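Pseudopodium-enriched atypical kinase 1 (Homo sapiens, PDB 6BHC) is classed as an atypical tyrosine kinase but is a pseudokinase with an unusual catalytic cleft, whose kinase fold dimerizes and probably serves signalling more by scaffolding than by catalysis. Local coordinates at residues Glu152-Val162 with Leu206-Tyr214; Tyr176-Leu187 with Thr282-His291. The protein carries 1 engineered substitution. All coordinates share one frame; numbering follows the deposited sequence.

Interaction 1. Residues Glu152-Val162 with Leu206-Tyr214; sequences EVPCLTVADFV and LENLLLVHY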
loop_
_atom_site.group_PDB
_atom_site.type_symbol
_atom_site.label_atom_id
_atom_site.label_comp_id
_atom_site.label_asym_id
_atom_site.label_seq_id
_atom_site.Cartn_x
_atom_site.Cartn_y
_atom_site.Cartn_z
ATOM N N GLU A 152 -4.649 9.117 26.854
ATOM C CA GLU A 152 -5.595 8.191 26.230
ATOM C C GLU A 152 -6.891 8.249 27.028
ATOM O O GLU A 152 -6.989 7.687 28.122
ATOM C CB GLU A 152 -5.027 6.776 26.185
ATOM C CG GLU A 152 -3.813 6.607 25.276
ATOM C CD GLU A 152 -2.532 7.138 25.893
ATOM O OE1 GLU A 152 -2.449 7.200 27.139
ATOM O OE2 GLU A 152 -1.607 7.495 25.132
ATOM N N VAL A 153 -7.891 8.933 26.480
ATOM C CA VAL A 153 -9.146 9.177 27.185
ATOM C C VAL A 153 -10.029 7.936 27.127
ATOM O O VAL A 153 -10.397 7.489 26.031
ATOM C CB VAL A 153 -9.880 10.394 26.602
ATOM C CG1 VAL A 153 -11.243 10.547 27.255
ATOM C CG2 VAL A 153 -9.049 11.651 26.793
ATOM N N PRO A 154 -10.392 7.351 28.266
ATOM C CA PRO A 154 -11.309 6.207 28.245
ATOM C C PRO A 154 -12.755 6.652 28.095
ATOM O O PRO A 154 -13.204 7.614 28.722
ATOM C CB PRO A 154 -11.071 5.542 29.606
ATOM C CG PRO A 154 -10.667 6.668 30.488
ATOM C CD PRO A 154 -9.894 7.636 29.623
ATOM N N CYS A 155 -13.485 5.933 27.243
ATOM C CA CYS A 155 -14.901 6.194 27.024
ATOM C C CYS A 155 -15.803 5.257 27.812
ATOM O O CYS A 155 -16.947 5.624 28.101
ATOM C CB CYS A 155 -15.235 6.080 25.533
ATOM S SG CYS A 155 -14.152 7.051 24.465
ATOM N N LEU A 156 -15.309 4.074 28.163
ATOM C CA LEU A 156 -16.052 3.076 28.923
ATOM C C LEU A 156 -15.087 1.947 29.264
ATOM O O LEU A 156 -13.947 1.917 28.792
ATOM C CB LEU A 156 -17.263 2.545 28.147
ATOM C CG LEU A 156 -17.010 1.620 26.953
ATOM C CD1 LEU A 156 -18.266 0.827 26.629
ATOM C CD2 LEU A 156 -16.547 2.396 25.727
ATOM N N THR A 157 -15.554 1.024 30.097
ATOM C CA THR A 157 -14.807 -0.183 30.414
ATOM C C THR A 157 -15.380 -1.366 29.644
ATOM O O THR A 157 -16.454 -1.289 29.043
ATOM C CB THR A 157 -14.840 -0.477 31.915
ATOM O OG1 THR A 157 -16.199 -0.642 32.338
ATOM C CG2 THR A 157 -14.197 0.651 32.704
ATOM N N VAL A 158 -14.646 -2.479 29.672
ATOM C CA VAL A 158 -15.177 -3.694 29.069
ATOM C C VAL A 158 -16.406 -4.171 29.834
ATOM O O VAL A 158 -17.357 -4.686 29.234
ATOM C CB VAL A 158 -14.085 -4.778 28.991
ATOM C CG1 VAL A 158 -14.662 -6.078 28.451
ATOM C CG2 VAL A 158 -12.944 -4.306 28.107
ATOM N N ALA A 159 -16.425 -3.984 31.159
ATOM C CA ALA A 159 -17.618 -4.310 31.934
ATOM C C ALA A 159 -18.832 -3.537 31.431
ATOM O O ALA A 159 -19.926 -4.099 31.309
ATOM C CB ALA A 159 -17.380 -4.028 33.417
ATOM N N ASP A 160 -18.658 -2.248 31.126
ATOM C CA ASP A 160 -19.759 -1.465 30.573
ATOM C C ASP A 160 -20.151 -1.972 29.193
ATOM O O ASP A 160 -21.340 -2.038 28.858
ATOM C CB ASP A 160 -19.377 0.013 30.503
ATOM C CG ASP A 160 -19.022 0.595 31.857
ATOM O OD1 ASP A 160 -19.646 0.200 32.866
ATOM O OD2 ASP A 160 -18.115 1.453 31.909
ATOM N N PHE A 161 -19.160 -2.330 28.373
ATOM C CA PHE A 161 -19.441 -2.847 27.039
ATOM C C PHE A 161 -20.195 -4.169 27.112
ATOM O O PHE A 161 -21.178 -4.375 26.391
ATOM C CB PHE A 161 -18.133 -3.003 26.264
ATOM C CG PHE A 161 -18.269 -3.781 24.988
ATOM C CD1 PHE A 161 -18.816 -3.196 23.859
ATOM C CD2 PHE A 161 -17.838 -5.096 24.915
ATOM C CE1 PHE A 161 -18.939 -3.910 22.683
ATOM C CE2 PHE A 161 -17.957 -5.815 23.741
ATOM C CZ PHE A 161 -18.508 -5.221 22.625
ATOM N N VAL A 162 -19.748 -5.076 27.984
ATOM C CA VAL A 162 -20.419 -6.364 28.129
ATOM C C VAL A 162 -21.839 -6.172 28.653
ATOM O O VAL A 162 -22.778 -6.841 28.202
ATOM C CB VAL A 162 -19.591 -7.293 29.037
ATOM C CG1 VAL A 162 -20.378 -8.545 29.389
ATOM C CG2 VAL A 162 -18.281 -7.666 28.357
ATOM N N LEU A 206 -13.212 -6.953 34.554
ATOM C CA LEU A 206 -13.693 -6.248 33.368
ATOM C C LEU A 206 -13.769 -4.743 33.594
ATOM O O LEU A 206 -13.622 -3.968 32.643
ATOM C CB LEU A 206 -15.056 -6.798 32.946
ATOM C CG LEU A 206 -15.067 -8.237 32.421
ATOM C CD1 LEU A 206 -16.465 -8.647 31.979
ATOM C CD2 LEU A 206 -14.073 -8.404 31.282
ATOM N N GLU A 207 -13.986 -4.309 34.836
ATOM C CA GLU A 207 -14.006 -2.884 35.144
ATOM C C GLU A 207 -12.611 -2.274 35.217
ATOM O O GLU A 207 -12.496 -1.049 35.337
ATOM C CB GLU A 207 -14.752 -2.637 36.461
ATOM C CG GLU A 207 -14.255 -3.455 37.648
ATOM C CD GLU A 207 -14.898 -4.831 37.739
ATOM O OE1 GLU A 207 -15.482 -5.293 36.735
ATOM O OE2 GLU A 207 -14.822 -5.451 38.821
ATOM N N ASN A 208 -11.558 -3.086 35.144
ATOM C CA ASN A 208 -10.189 -2.593 35.095
ATOM C C ASN A 208 -9.644 -2.518 33.675
ATOM O O ASN A 208 -8.515 -2.057 33.481
ATOM C CB ASN A 208 -9.275 -3.473 35.956
ATOM C CG ASN A 208 -9.596 -3.373 37.437
ATOM O OD1 ASN A 208 -10.003 -2.320 37.925
ATOM N ND2 ASN A 208 -9.416 -4.474 38.159
ATOM N N LEU A 209 -10.414 -2.958 32.684
ATOM C CA LEU A 209 -10.016 -2.892 31.284
ATOM C C LEU A 209 -10.772 -1.751 30.614
ATOM O O LEU A 209 -12.007 -1.758 30.575
ATOM C CB LEU A 209 -10.295 -4.218 30.577
ATOM C CG LEU A 209 -9.727 -5.471 31.252
ATOM C CD1 LEU A 209 -10.127 -6.725 30.489
ATOM C CD2 LEU A 209 -8.215 -5.378 31.381
ATOM N N LEU A 210 -10.031 -0.782 30.089
ATOM C CA LEU A 210 -10.603 0.420 29.502
ATOM C C LEU A 210 -10.627 0.319 27.982
ATOM O O LEU A 210 -9.772 -0.325 27.369
ATOM C CB LEU A 210 -9.805 1.656 29.922
ATOM C CG LEU A 210 -9.453 1.752 31.409
ATOM C CD1 LEU A 210 -8.538 2.938 31.674
ATOM C CD2 LEU A 210 -10.715 1.845 32.248
ATOM N N LEU A 211 -11.616 0.977 27.379
ATOM C CA LEU A 211 -11.771 1.031 25.929
ATOM C C LEU A 211 -11.625 2.475 25.472
ATOM O O LEU A 211 -12.387 3.347 25.905
ATOM C CB LEU A 211 -13.127 0.465 25.502
ATOM C CG LEU A 211 -13.316 -1.029 25.749
ATOM C CD1 LEU A 211 -14.735 -1.455 25.410
ATOM C CD2 LEU A 211 -12.306 -1.820 24.936
ATOM N N VAL A 212 -10.649 2.724 24.598
ATOM C CA VAL A 212 -10.370 4.056 24.081
ATOM C C VAL A 212 -10.350 3.998 22.558
ATOM O O VAL A 212 -10.387 2.927 21.952
ATOM C CB VAL A 212 -9.038 4.626 24.614
ATOM C CG1 VAL A 212 -8.968 4.509 26.127
ATOM C CG2 VAL A 212 -7.869 3.912 23.971
ATOM N N HIS A 213 -10.292 5.175 21.944
ATOM C CA HIS A 213 -10.231 5.287 20.495
ATOM C C HIS A 213 -8.784 5.263 20.012
ATOM O O HIS A 213 -7.833 5.311 20.796
ATOM C CB HIS A 213 -10.924 6.565 20.022
ATOM C CG HIS A 213 -12.418 6.500 20.080
ATOM N ND1 HIS A 213 -13.147 7.046 21.114
ATOM C CD2 HIS A 213 -13.320 5.950 19.234
ATOM C CE1 HIS A 213 -14.433 6.837 20.902
ATOM N NE2 HIS A 213 -14.566 6.173 19.767
ATOM N N TYR A 214 -8.626 5.188 18.694
ATOM C CA TYR A 214 -7.308 5.239 18.081
ATOM C C TYR A 214 -7.418 5.956 16.744
ATOM O O TYR A 214 -8.386 5.757 16.004
ATOM C CB TYR A 214 -6.718 3.836 17.898
ATOM C CG TYR A 214 -7.453 2.968 16.899
ATOM C CD1 TYR A 214 -8.523 2.175 17.290
ATOM C CD2 TYR A 214 -7.067 2.934 15.567
ATOM C CE1 TYR A 214 -9.191 1.378 16.377
ATOM C CE2 TYR A 214 -7.725 2.142 14.649
ATOM C CZ TYR A 214 -8.786 1.365 15.058
ATOM O OH TYR A 214 -9.442 0.576 14.142
HETATM O O HOH W 1 -10.194 7.775 23.464
#

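Interaction 2. Residues Tyr176-Leu187 with Thr282-His291; sequences YERQVCLLLLQL and TGILIYEMLH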
loop_
_atom_site.group_PDB
_atom_site.type_symbol
_atom_site.label_atom_id
_atom_site.label_comp_id
_atom_site.label_asym_id
_atom_site.label_seq_id
_atom_site.Cartn_x
_atom_site.Cartn_y
_atom_site.Cartn_z
ATOM N N TYR A 176 -20.507 -10.206 17.781
ATOM C CA TYR A 176 -20.132 -9.898 19.157
ATOM C C TYR A 176 -18.986 -10.783 19.631
ATOM O O TYR A 176 -18.024 -10.295 20.235
ATOM C CB TYR A 176 -21.335 -10.039 20.093
ATOM C CG TYR A 176 -20.951 -9.845 21.544
ATOM C CD1 TYR A 176 -20.745 -8.572 22.061
ATOM C CD2 TYR A 176 -20.766 -10.933 22.388
ATOM C CE1 TYR A 176 -20.377 -8.389 23.380
ATOM C CE2 TYR A 176 -20.400 -10.759 23.708
ATOM C CZ TYR A 176 -20.208 -9.485 24.200
ATOM O OH TYR A 176 -19.842 -9.302 25.513
ATOM N N GLU A 177 -19.072 -12.091 19.375
ATOM C CA GLU A 177 -18.038 -12.998 19.860
ATOM C C GLU A 177 -16.723 -12.832 19.108
ATOM O O GLU A 177 -15.678 -13.248 19.620
ATOM C CB GLU A 177 -18.525 -14.447 19.781
ATOM C CG GLU A 177 -19.746 -14.720 20.655
ATOM C CD GLU A 177 -19.987 -16.199 20.907
ATOM O OE1 GLU A 177 -19.197 -17.034 20.417
ATOM O OE2 GLU A 177 -20.969 -16.525 21.606
ATOM N N ARG A 178 -16.747 -12.235 17.914
ATOM C CA ARG A 178 -15.493 -11.876 17.260
ATOM C C ARG A 178 -14.849 -10.674 17.941
ATOM O O ARG A 178 -13.626 -10.638 18.119
ATOM C CB ARG A 178 -15.720 -11.600 15.773
ATOM C CG ARG A 178 -14.434 -11.278 15.019
ATOM C CD ARG A 178 -14.640 -11.173 13.515
ATOM N NE ARG A 178 -13.377 -10.906 12.832
ATOM C CZ ARG A 178 -12.548 -11.849 12.394
ATOM N NH1 ARG A 178 -12.849 -13.131 12.557
ATOM N NH2 ARG A 178 -11.418 -11.515 11.789
ATOM N N GLN A 179 -15.656 -9.680 18.329
ATOM C CA GLN A 179 -15.125 -8.559 19.102
ATOM C C GLN A 179 -14.531 -9.028 20.422
ATOM O O GLN A 179 -13.544 -8.455 20.896
ATOM C CB GLN A 179 -16.218 -7.521 19.367
ATOM C CG GLN A 179 -16.836 -6.903 18.126
ATOM C CD GLN A 179 -17.882 -5.857 18.468
ATOM O OE1 GLN A 179 -17.557 -4.779 18.964
ATOM N NE2 GLN A 179 -19.145 -6.177 18.214
ATOM N N VAL A 180 -15.121 -10.060 21.030
ATOM C CA VAL A 180 -14.567 -10.611 22.263
ATOM C C VAL A 180 -13.171 -11.167 22.016
ATOM O O VAL A 180 -12.244 -10.924 22.798
ATOM C CB VAL A 180 -15.518 -11.676 22.844
ATOM C CG1 VAL A 180 -14.832 -12.460 23.952
ATOM C CG2 VAL A 180 -16.783 -11.018 23.367
ATOM N N CYS A 181 -12.991 -11.903 20.914
ATOM C CA CYS A 181 -11.668 -12.425 20.582
ATOM C C CYS A 181 -10.669 -11.298 20.349
ATOM O O CYS A 181 -9.498 -11.409 20.729
ATOM C CB CYS A 181 -11.747 -13.330 19.353
ATOM S SG CYS A 181 -12.633 -14.888 19.610
ATOM N N LEU A 182 -11.111 -10.204 19.723
ATOM C CA LEU A 182 -10.205 -9.092 19.454
ATOM C C LEU A 182 -9.798 -8.383 20.739
ATOM O O LEU A 182 -8.642 -7.968 20.884
ATOM C CB LEU A 182 -10.851 -8.113 18.476
ATOM C CG LEU A 182 -10.765 -8.511 17.002
ATOM C CD1 LEU A 182 -11.639 -7.609 16.147
ATOM C CD2 LEU A 182 -9.317 -8.465 16.527
ATOM N N LEU A 183 -10.730 -8.229 21.683
ATOM C CA LEU A 183 -10.375 -7.639 22.969
ATOM C C LEU A 183 -9.473 -8.570 23.769
ATOM O O LEU A 183 -8.504 -8.120 24.392
ATOM C CB LEU A 183 -11.637 -7.300 23.763
ATOM C CG LEU A 183 -12.549 -6.237 23.149
ATOM C CD1 LEU A 183 -13.697 -5.904 24.091
ATOM C CD2 LEU A 183 -11.756 -4.987 22.795
ATOM N N LEU A 184 -9.772 -9.871 23.761
ATOM C CA LEU A 184 -8.930 -10.825 24.474
ATOM C C LEU A 184 -7.534 -10.893 23.875
ATOM O O LEU A 184 -6.554 -11.097 24.604
ATOM C CB LEU A 184 -9.583 -12.209 24.466
ATOM C CG LEU A 184 -10.846 -12.385 25.314
ATOM C CD1 LEU A 184 -11.469 -13.755 25.076
ATOM C CD2 LEU A 184 -10.537 -12.184 26.790
ATOM N N LEU A 185 -7.421 -10.725 22.555
ATOM C CA LEU A 185 -6.110 -10.722 21.913
ATOM C C LEU A 185 -5.267 -9.544 22.387
ATOM O O LEU A 185 -4.064 -9.689 22.627
ATOM C CB LEU A 185 -6.275 -10.691 20.394
ATOM C CG LEU A 185 -4.988 -10.766 19.574
ATOM C CD1 LEU A 185 -4.247 -12.047 19.897
ATOM C CD2 LEU A 185 -5.289 -10.680 18.087
ATOM N N GLN A 186 -5.881 -8.366 22.522
ATOM C CA GLN A 186 -5.148 -7.211 23.031
ATOM C C GLN A 186 -4.761 -7.404 24.493
ATOM O O GLN A 186 -3.682 -6.973 24.915
ATOM C CB GLN A 186 -5.980 -5.943 22.862
ATOM C CG GLN A 186 -6.335 -5.619 21.424
ATOM C CD GLN A 186 -7.143 -4.346 21.306
ATOM O OE1 GLN A 186 -6.663 -3.257 21.623
ATOM N NE2 GLN A 186 -8.384 -4.476 20.857
ATOM N N LEU A 187 -5.630 -8.043 25.279
ATOM C CA LEU A 187 -5.304 -8.323 26.673
ATOM C C LEU A 187 -4.087 -9.231 26.775
ATOM O O LEU A 187 -3.176 -8.981 27.573
ATOM C CB LEU A 187 -6.506 -8.954 27.380
ATOM C CG LEU A 187 -6.262 -9.423 28.817
ATOM C CD1 LEU A 187 -5.858 -8.258 29.711
ATOM C CD2 LEU A 187 -7.491 -10.129 29.376
ATOM N N THR A 282 -7.713 -14.722 33.312
ATOM C CA THR A 282 -8.174 -14.517 31.943
ATOM C C THR A 282 -9.220 -15.553 31.548
ATOM O O THR A 282 -10.141 -15.243 30.781
ATOM C CB THR A 282 -6.984 -14.555 30.981
ATOM O OG1 THR A 282 -6.045 -13.535 31.344
ATOM C CG2 THR A 282 -7.437 -14.322 29.548
ATOM N N GLY A 283 -9.106 -16.778 32.067
ATOM C CA GLY A 283 -10.113 -17.787 31.786
ATOM C C GLY A 283 -11.469 -17.442 32.365
ATOM O O GLY A 283 -12.503 -17.752 31.765
ATOM N N ILE A 284 -11.489 -16.800 33.534
ATOM C CA ILE A 284 -12.747 -16.331 34.106
ATOM C C ILE A 284 -13.339 -15.220 33.251
ATOM O O ILE A 284 -14.560 -15.146 33.061
ATOM C CB ILE A 284 -12.530 -15.874 35.560
ATOM C CG1 ILE A 284 -12.116 -17.058 36.437
ATOM C CG2 ILE A 284 -13.782 -15.207 36.114
ATOM C CD1 ILE A 284 -11.922 -16.699 37.890
ATOM N N LEU A 285 -12.487 -14.343 32.713
ATOM C CA LEU A 285 -12.978 -13.233 31.903
ATOM C C LEU A 285 -13.672 -13.717 30.638
ATOM O O LEU A 285 -14.591 -13.054 30.146
ATOM C CB LEU A 285 -11.828 -12.292 31.542
ATOM C CG LEU A 285 -11.140 -11.571 32.700
ATOM C CD1 LEU A 285 -10.089 -10.613 32.164
ATOM C CD2 LEU A 285 -12.155 -10.836 33.559
ATOM N N ILE A 286 -13.247 -14.861 30.095
ATOM C CA ILE A 286 -13.875 -15.386 28.886
ATOM C C ILE A 286 -15.345 -15.687 29.137
ATOM O O ILE A 286 -16.212 -15.357 28.320
ATOM C CB ILE A 286 -13.120 -16.630 28.385
ATOM C CG1 ILE A 286 -11.717 -16.248 27.913
ATOM C CG2 ILE A 286 -13.899 -17.314 27.269
ATOM C CD1 ILE A 286 -10.933 -17.408 27.344
ATOM N N TYR A 287 -15.649 -16.314 30.275
ATOM C CA TYR A 287 -17.040 -16.576 30.625
ATOM C C TYR A 287 -17.819 -15.279 30.809
ATOM O O TYR A 287 -18.948 -15.150 30.320
ATOM C CB TYR A 287 -17.106 -17.424 31.895
ATOM C CG TYR A 287 -16.891 -18.905 31.675
ATOM C CD1 TYR A 287 -15.612 -19.432 31.521
ATOM C CD2 TYR A 287 -17.968 -19.781 31.637
ATOM C CE1 TYR A 287 -15.416 -20.789 31.328
ATOM C CE2 TYR A 287 -17.783 -21.137 31.445
ATOM C CZ TYR A 287 -16.507 -21.635 31.291
ATOM O OH TYR A 287 -16.330 -22.985 31.100
ATOM N N GLU A 288 -17.229 -14.305 31.506
ATOM C CA GLU A 288 -17.945 -13.068 31.805
ATOM C C GLU A 288 -18.191 -12.245 30.545
ATOM O O GLU A 288 -19.277 -11.676 30.375
ATOM C CB GLU A 288 -17.170 -12.257 32.844
ATOM C CG GLU A 288 -17.088 -12.941 34.203
ATOM C CD GLU A 288 -16.326 -12.128 35.234
ATOM O OE1 GLU A 288 -15.352 -11.443 34.860
ATOM O OE2 GLU A 288 -16.705 -12.177 36.424
ATOM N N MET A 289 -17.203 -12.171 29.652
ATOM C CA MET A 289 -17.393 -11.461 28.392
ATOM C C MET A 289 -18.442 -12.122 27.508
ATOM O O MET A 289 -19.032 -11.448 26.657
ATOM C CB MET A 289 -16.067 -11.354 27.640
ATOM C CG MET A 289 -15.044 -10.478 28.342
ATOM S SD MET A 289 -13.543 -10.243 27.375
ATOM C CE MET A 289 -14.179 -9.302 25.990
ATOM N N LEU A 290 -18.687 -13.419 27.687
ATOM C CA LEU A 290 -19.753 -14.114 26.982
ATOM C C LEU A 290 -21.068 -14.094 27.754
ATOM O O LEU A 290 -21.926 -14.953 27.522
ATOM C CB LEU A 290 -19.333 -15.553 26.680
ATOM C CG LEU A 290 -18.134 -15.670 25.740
ATOM C CD1 LEU A 290 -17.751 -17.125 25.538
ATOM C CD2 LEU A 290 -18.425 -14.993 24.407
ATOM N N HIS A 291 -21.232 -13.136 28.668
ATOM C CA HIS A 291 -22.461 -12.960 29.442
ATOM C C HIS A 291 -22.795 -14.196 30.271
ATOM O O HIS A 291 -23.964 -14.526 30.482
ATOM C CB HIS A 291 -23.634 -12.576 28.536
ATOM C CG HIS A 291 -23.433 -11.275 27.823
ATOM N ND1 HIS A 291 -23.042 -11.201 26.504
ATOM C CD2 HIS A 291 -23.545 -9.996 28.254
ATOM C CE1 HIS A 291 -22.935 -9.934 26.148
ATOM N NE2 HIS A 291 -23.234 -9.181 27.192
#

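Interaction 1. Residues Glu152-Val162 with Leu206-Tyr214
Thr157 and Leu210 form an antiparallel non-hydrogen-bonded pair, and next to them Leu211 uses both backbone polar atoms, its N giving to Leu156 O at 2.9 Å and its O accepting from Cys155 N at 3.1 Å. The chain turns into helix 158-163, whose first N-H groups have no helical carbonyl before them; Val158 N is satisfied by Leu209 O at 2.9 Å, and Ala159 N makes a weak bond to Leu206 O. Thr157 is the N-cap: a chi1 of 59° sets OG1 to accept from Asp160 N at 3.2 Å, while Thr157 N donates to Asp160 OD2 from the anti side, well out of the carboxylate plane, completing a capping box. The Thr157 methyl, CG2, lies 3.7 Å from Leu210 CD2. Replaced by an alanine, this residue would probably leave Asp160 N without its cap and open a gap beside Leu210. Val158 splits its branches, CG1 to Leu206 CD2 at 3.7 Å and CG2 to Leu209 CB at 3.6 Å, while small Ala159 allows close approach to Leu206 CB. Leu211 CD1 reaches Phe161 CB at 3.8 Å. The hinge exit and helix D thereby lie against the end of the catalytic loop and strand 7. At the other end, a water bridges Val153 O and His213 N. Backbone polarity is thus met mainly by backbone partners and the cap, with aliphatic branches packed between.

Interaction 2. Residues Tyr176-Leu187 with Thr282-His291
With its CG anti to the backbone N (chi1 175°), Tyr176 swings its ring out to the end of the neighbouring helix, and a bend at chi3 of 66° in Met289 turns CE onto the helix that carries Tyr176. The phenol OH donates to Met289 O at 2.6 Å; the carbonyl lies near the ring plane, at its edge, and the hydroxyl lies in the carbonyl plane. A tyrosine suits this place because its long flat side chain brings a donor to a carbonyl in the last turn of a helix, where the backbone supplies few N-H groups. CE of Met289 rests 3.8 Å from Val180 CG1 and 3.9 Å from Leu183 CD1, and its sulfur SD lies 3.6 Å from Leu184 CD2; the unbranched, pliable methionine can follow this uneven surface. Helices 173-194 and 277-289 are helices E and F of the C-lobe of the protein kinase fold; their portions 176-187 and 282-289 run roughly antiparallel, at 156°. Helix F ends in a Schellman motif with His291, at positive phi, as C-prime; its imidazole meets the Tyr176 ring obliquely, and His291 NE2 probably hydrogen-bonds to Val162 O. Leu290 CD2 packs 4.0 Å from CG of Glu177, whose carboxylate is held by Ser319, Ser322 and His169. Toward the far end, the side chains of Leu184 and Ile286 cross at about a right angle, and Leu187 CD2 meets Leu285 CD1 at 3.8 Å.

From the N terminus the segments come in the order 152-162, 176-187, 206-214, 282-291, so the two contacts cross. Interaction 1 closes a loop of 43 residues, mostly helical, that contains the first partner of interaction 2; interaction 2 then closes a longer loop of 94 residues around the second partner of interaction 1. Their centres are about 13 Å apart, and they meet directly through Val162 and His291, and where Phe161, on the helix that follows the hinge, packs on Tyr176. Together they join helix D, the catalytic loop end and strand 7 to the paired helices E and F in the C-lobe.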